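Local coordinates for protein putative alpha-ketoglutarate-dependent taurine dioxygenase (PDB 5HSX) that probably acts as an iron(II)- and 2-oxoglutarate-dependent dioxygenase of the TfdA/TauD family, at residues S168-T180 with R216-V229. Sequence-based numbering, arbitrary orientation. Where two conformers were deposited one is given.
Sequences SFVDGLRGIHRFT and RALYVSPSFLKSIV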
loop_
_atom_site.group_PDB
_atom_site.type_symbol
_atom_site.label_atom_id
_atom_site.label_comp_id
_atom_site.label_asym_id
_atom_site.label_seq_id
_atom_site.Cartn_x
_atom_site.Cartn_y
_atom_site.Cartn_z
ATOM N N SER B 168 12.134 23.028 8.886
ATOM C CA SER B 168 13.128 24.094 8.770
ATOM C C SER B 168 14.507 23.533 8.464
ATOM O O SER B 168 15.283 24.139 7.710
ATOM C CB SER B 168 13.174 24.920 10.056
ATOM O OG SER B 168 12.073 25.793 10.123
ATOM N N PHE B 169 14.835 22.375 9.049
ATOM C CA PHE B 169 16.119 21.729 8.794
ATOM C C PHE B 169 16.257 21.297 7.333
ATOM O O PHE B 169 17.233 21.652 6.662
ATOM C CB PHE B 169 16.275 20.529 9.737
ATOM C CG PHE B 169 17.595 19.808 9.606
ATOM C CD1 PHE B 169 18.791 20.510 9.567
ATOM C CD2 PHE B 169 17.631 18.422 9.561
ATOM C CE1 PHE B 169 20.004 19.835 9.462
ATOM C CE2 PHE B 169 18.836 17.743 9.454
ATOM C CZ PHE B 169 20.021 18.441 9.404
ATOM N N VAL B 170 15.303 20.516 6.819
ATOM C CA VAL B 170 15.450 20.009 5.458
ATOM C C VAL B 170 15.262 21.114 4.422
ATOM O O VAL B 170 15.771 20.990 3.304
ATOM C CB VAL B 170 14.498 18.821 5.188
ATOM C CG1 VAL B 170 14.768 17.706 6.200
ATOM C CG2 VAL B 170 13.041 19.255 5.247
ATOM N N ASP B 171 14.574 22.209 4.768
ATOM C CA ASP B 171 14.459 23.340 3.838
ATOM C C ASP B 171 15.821 23.770 3.302
ATOM O O ASP B 171 15.947 24.163 2.133
ATOM C CB ASP B 171 13.810 24.548 4.522
ATOM C CG ASP B 171 12.315 24.425 4.674
ATOM O OD1 ASP B 171 11.693 23.554 4.026
ATOM O OD2 ASP B 171 11.761 25.226 5.462
ATOM N N GLY B 172 16.845 23.735 4.154
ATOM C CA GLY B 172 18.170 24.205 3.803
ATOM C C GLY B 172 19.108 23.167 3.226
ATOM O O GLY B 172 20.261 23.499 2.927
ATOM N N LEU B 173 18.662 21.927 3.047
ATOM C CA LEU B 173 19.542 20.840 2.635
ATOM C C LEU B 173 19.461 20.583 1.137
ATOM O O LEU B 173 18.431 20.821 0.501
ATOM C CB LEU B 173 19.190 19.555 3.390
ATOM C CG LEU B 173 19.353 19.631 4.912
ATOM C CD1 LEU B 173 18.978 18.303 5.559
ATOM C CD2 LEU B 173 20.779 20.028 5.277
ATOM N N ARG B 174 20.574 20.091 0.585
ATOM C CA ARG B 174 20.694 19.679 -0.805
ATOM C C ARG B 174 21.094 18.210 -0.862
ATOM O O ARG B 174 21.734 17.693 0.062
ATOM C CB ARG B 174 21.741 20.512 -1.538
ATOM C CG ARG B 174 21.615 21.999 -1.272
ATOM C CD ARG B 174 20.614 22.618 -2.206
ATOM N NE ARG B 174 21.157 22.735 -3.558
ATOM C CZ ARG B 174 20.485 23.235 -4.590
ATOM N NH1 ARG B 174 19.239 23.664 -4.429
ATOM N NH2 ARG B 174 21.059 23.297 -5.785
ATOM N N GLY B 175 20.721 17.546 -1.954
ATOM C CA GLY B 175 20.969 16.124 -2.101
ATOM C C GLY B 175 21.523 15.785 -3.471
ATOM O O GLY B 175 21.170 16.398 -4.479
ATOM N N ILE B 176 22.398 14.780 -3.497
ATOM C CA ILE B 176 22.986 14.293 -4.740
ATOM C C ILE B 176 22.160 13.115 -5.242
ATOM O O ILE B 176 22.024 12.106 -4.543
ATOM C CB ILE B 176 24.452 13.884 -4.541
ATOM C CG1 ILE B 176 25.270 15.051 -3.974
ATOM C CG2 ILE B 176 25.033 13.342 -5.863
ATOM C CD1 ILE B 176 25.319 16.288 -4.876
ATOM N N HIS B 177 21.636 13.231 -6.461
ATOM C CA HIS B 177 20.919 12.148 -7.130
ATOM C C HIS B 177 21.799 11.568 -8.230
ATOM O O HIS B 177 22.420 12.317 -8.995
ATOM C CB HIS B 177 19.603 12.641 -7.742
ATOM C CG HIS B 177 18.639 13.230 -6.751
ATOM N ND1 HIS B 177 17.330 12.809 -6.652
ATOM C CD2 HIS B 177 18.787 14.214 -5.829
ATOM C CE1 HIS B 177 16.715 13.498 -5.707
ATOM N NE2 HIS B 177 17.575 14.363 -5.195
ATOM N N ARG B 178 21.856 10.236 -8.309
ATOM C CA ARG B 178 22.711 9.542 -9.267
ATOM C C ARG B 178 21.929 8.448 -9.973
ATOM O O ARG B 178 21.061 7.800 -9.382
ATOM C CB ARG B 178 23.940 8.895 -8.595
ATOM C CG ARG B 178 24.877 9.861 -7.890
ATOM C CD ARG B 178 26.029 9.108 -7.217
ATOM N NE ARG B 178 26.776 9.971 -6.305
ATOM C CZ ARG B 178 27.798 10.738 -6.677
ATOM N NH1 ARG B 178 28.200 10.738 -7.942
ATOM N NH2 ARG B 178 28.422 11.500 -5.785
ATOM N N PHE B 179 22.273 8.231 -11.238
ATOM C CA PHE B 179 21.759 7.099 -11.991
ATOM C C PHE B 179 22.843 6.624 -12.944
ATOM O O PHE B 179 23.508 7.437 -13.593
ATOM C CB PHE B 179 20.489 7.454 -12.768
ATOM C CG PHE B 179 20.014 6.360 -13.676
ATOM C CD1 PHE B 179 20.164 6.469 -15.049
ATOM C CD2 PHE B 179 19.428 5.216 -13.155
ATOM C CE1 PHE B 179 19.732 5.453 -15.894
ATOM C CE2 PHE B 179 18.991 4.200 -13.990
ATOM C CZ PHE B 179 19.144 4.319 -15.362
ATOM N N THR B 180 23.016 5.310 -13.008
ATOM C CA THR B 180 23.959 4.681 -13.934
ATOM C C THR B 180 23.176 3.830 -14.921
ATOM O O THR B 180 22.601 2.799 -14.523
ATOM C CB THR B 180 24.980 3.828 -13.182
ATOM O OG1 THR B 180 25.761 4.668 -12.323
ATOM C CG2 THR B 180 25.899 3.100 -14.160
ATOM N N ARG B 216 5.483 22.992 -0.928
ATOM C CA ARG B 216 6.791 22.376 -0.741
ATOM C C ARG B 216 6.655 20.863 -0.728
ATOM O O ARG B 216 5.847 20.314 0.029
ATOM C CB ARG B 216 7.428 22.863 0.559
ATOM C CG ARG B 216 7.778 24.338 0.470
ATOM C CD ARG B 216 8.291 24.867 1.772
ATOM N NE ARG B 216 8.564 26.298 1.659
ATOM C CZ ARG B 216 9.173 27.011 2.600
ATOM N NH1 ARG B 216 9.573 26.415 3.718
ATOM N NH2 ARG B 216 9.379 28.314 2.416
ATOM N N ALA B 217 7.450 20.196 -1.561
ATOM C CA ALA B 217 7.475 18.739 -1.638
ATOM C C ALA B 217 8.754 18.204 -1.019
ATOM O O ALA B 217 9.836 18.742 -1.257
ATOM C CB ALA B 217 7.381 18.263 -3.094
ATOM N N LEU B 218 8.632 17.115 -0.254
ATOM C CA LEU B 218 9.796 16.434 0.308
ATOM C C LEU B 218 10.409 15.600 -0.816
ATOM O O LEU B 218 9.964 14.485 -1.105
ATOM C CB LEU B 218 9.383 15.593 1.520
ATOM C CG LEU B 218 10.451 14.902 2.366
ATOM C CD1 LEU B 218 11.504 15.906 2.818
ATOM C CD2 LEU B 218 9.797 14.214 3.578
ATOM N N TYR B 219 11.426 16.163 -1.475
ATOM C CA TYR B 219 11.864 15.716 -2.801
ATOM C C TYR B 219 12.972 14.673 -2.659
ATOM O O TYR B 219 14.110 14.870 -3.073
ATOM C CB TYR B 219 12.339 16.929 -3.602
ATOM C CG TYR B 219 12.363 16.778 -5.109
ATOM C CD1 TYR B 219 11.193 16.561 -5.820
ATOM C CD2 TYR B 219 13.553 16.905 -5.819
ATOM C CE1 TYR B 219 11.203 16.449 -7.212
ATOM C CE2 TYR B 219 13.576 16.793 -7.208
ATOM C CZ TYR B 219 12.397 16.568 -7.898
ATOM O OH TYR B 219 12.406 16.476 -9.279
ATOM N N VAL B 220 12.612 13.520 -2.083
ATOM C CA VAL B 220 13.616 12.590 -1.574
ATOM C C VAL B 220 13.717 11.310 -2.403
ATOM O O VAL B 220 14.373 10.361 -1.961
ATOM C CB VAL B 220 13.381 12.250 -0.091
ATOM C CG1 VAL B 220 13.631 13.478 0.792
ATOM C CG2 VAL B 220 11.966 11.695 0.144
ATOM N N SER B 221 13.107 11.267 -3.600
ATOM C CA SER B 221 13.276 10.242 -4.645
ATOM C C SER B 221 14.152 9.054 -4.223
ATOM O O SER B 221 15.341 9.010 -4.579
ATOM C CB SER B 221 13.870 10.909 -5.893
ATOM O OG SER B 221 13.778 10.054 -7.017
ATOM N N PRO B 222 13.614 8.068 -3.486
ATOM C CA PRO B 222 14.502 7.137 -2.763
ATOM C C PRO B 222 15.412 6.291 -3.648
ATOM O O PRO B 222 16.523 5.958 -3.212
ATOM C CB PRO B 222 13.514 6.264 -1.956
ATOM C CG PRO B 222 12.366 7.232 -1.679
ATOM C CD PRO B 222 12.224 7.990 -2.991
ATOM N N SER B 223 15.005 5.936 -4.867
ATOM C CA SER B 223 15.899 5.122 -5.694
ATOM C C SER B 223 17.130 5.883 -6.172
ATOM O O SER B 223 18.149 5.254 -6.481
ATOM C CB SER B 223 15.168 4.576 -6.919
ATOM O OG SER B 223 14.172 3.662 -6.541
ATOM N N PHE B 224 17.061 7.210 -6.264
ATOM C CA PHE B 224 18.119 7.986 -6.903
ATOM C C PHE B 224 18.873 8.905 -5.962
ATOM O O PHE B 224 20.050 9.189 -6.218
ATOM C CB PHE B 224 17.536 8.806 -8.055
ATOM C CG PHE B 224 16.784 7.963 -9.034
ATOM C CD1 PHE B 224 17.301 6.725 -9.423
ATOM C CD2 PHE B 224 15.541 8.352 -9.509
ATOM C CE1 PHE B 224 16.612 5.907 -10.299
ATOM C CE2 PHE B 224 14.840 7.542 -10.393
ATOM C CZ PHE B 224 15.377 6.313 -10.786
ATOM N N LEU B 225 18.242 9.359 -4.880
ATOM C CA LEU B 225 18.921 10.250 -3.942
ATOM C C LEU B 225 19.925 9.447 -3.117
ATOM O O LEU B 225 19.560 8.475 -2.445
ATOM C CB LEU B 225 17.897 10.954 -3.051
ATOM C CG LEU B 225 18.405 11.790 -1.872
ATOM C CD1 LEU B 225 19.419 12.895 -2.318
ATOM C CD2 LEU B 225 17.214 12.410 -1.123
ATOM N N LYS B 226 21.199 9.832 -3.193
ATOM C CA LYS B 226 22.279 9.041 -2.609
ATOM C C LYS B 226 22.856 9.634 -1.339
ATOM O O LYS B 226 23.259 8.884 -0.442
ATOM C CB LYS B 226 23.418 8.868 -3.628
ATOM C CG LYS B 226 22.969 8.287 -4.957
ATOM C CD LYS B 226 22.227 6.981 -4.763
ATOM C CE LYS B 226 21.878 6.337 -6.107
ATOM N NZ LYS B 226 21.144 5.058 -5.867
ATOM N N SER B 227 22.929 10.964 -1.244
ATOM C CA SER B 227 23.571 11.578 -0.096
ATOM C C SER B 227 23.069 13.008 0.070
ATOM O O SER B 227 22.602 13.642 -0.884
ATOM C CB SER B 227 25.092 11.574 -0.246
ATOM O OG SER B 227 25.485 12.330 -1.387
ATOM N N ILE B 228 23.213 13.510 1.289
ATOM C CA ILE B 228 22.890 14.893 1.629
ATOM C C ILE B 228 24.188 15.686 1.635
ATOM O O ILE B 228 25.166 15.277 2.270
ATOM C CB ILE B 228 22.178 14.964 2.991
ATOM C CG1 ILE B 228 20.818 14.252 2.907
ATOM C CG2 ILE B 228 22.019 16.439 3.458
ATOM C CD1 ILE B 228 20.076 14.148 4.259
ATOM N N VAL B 229 24.202 16.819 0.927
ATOM C CA VAL B 229 25.422 17.612 0.792
ATOM C C VAL B 229 25.794 18.237 2.130
ATOM O O VAL B 229 24.935 18.766 2.849
ATOM C CB VAL B 229 25.239 18.692 -0.287
ATOM C CG1 VAL B 229 26.463 19.594 -0.353
ATOM C CG2 VAL B 229 24.982 18.029 -1.642
HETATM O O HOH W 1 23.009 20.481 2.114
HETATM O O HOH W 2 16.554 16.056 -3.297
HETATM O O HOH W 3 26.666 10.759 -3.340
HETATM O O HOH W 4 20.707 5.102 -8.853
#
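His177 and Leu225 form the packed centre of this contact, on the buried face of two antiparallel strands, 174-179 and 225-228. Leu225 CB sits over one face of the imidazole, 4.0 Å from the centroid of the His177 ring, in a CH-pi contact. Leu225 CG lies anti to its own N (chi1 172°), which carries CD1 on to 3.6 Å from Gly175 CA, directly against the backbone where the first strand has no side chain. At the imidazole edge, a water in the ring plane lies 2.7 Å from His177 NE2 and donates to Tyr219 O, while ND1 is hydrogen-bonded to Thr127 OG1, which probably helps to hold the ring's orientation. The backbones are joined by four hydrogen bonds, the straightest from Lys226 N to Ile176 O (2.8 Å, 172° at the hydrogen).

The other face is looser and wetter. Ile176 CD1 meets Val229 CG2 at 3.7 Å, but beyond it Arg178 stretches out, its CB and CG against Lys226 CG, and a water links Arg178 NE to Ser227 OG. Another water joins Arg178 O to Lys226 NZ, which also donates to Ser223 O. Farther off, Asp171 OD2 forms a salt bridge with Arg216 NH1 (3.0 Å), carboxylate and guanidinium nearly perpendicular; Tyr159 OH hydrogen-bonds to Asp171 OD1 and Arg216 NH1. Phe224 touches Asn323, a sodium-site residue. Ile176 pairs with Ser227 but His177 with Leu225, making Lys226 the extra residue of a beta bulge in an antiparallel sheet that continues through strand 200-209, in this cupin-clan protein.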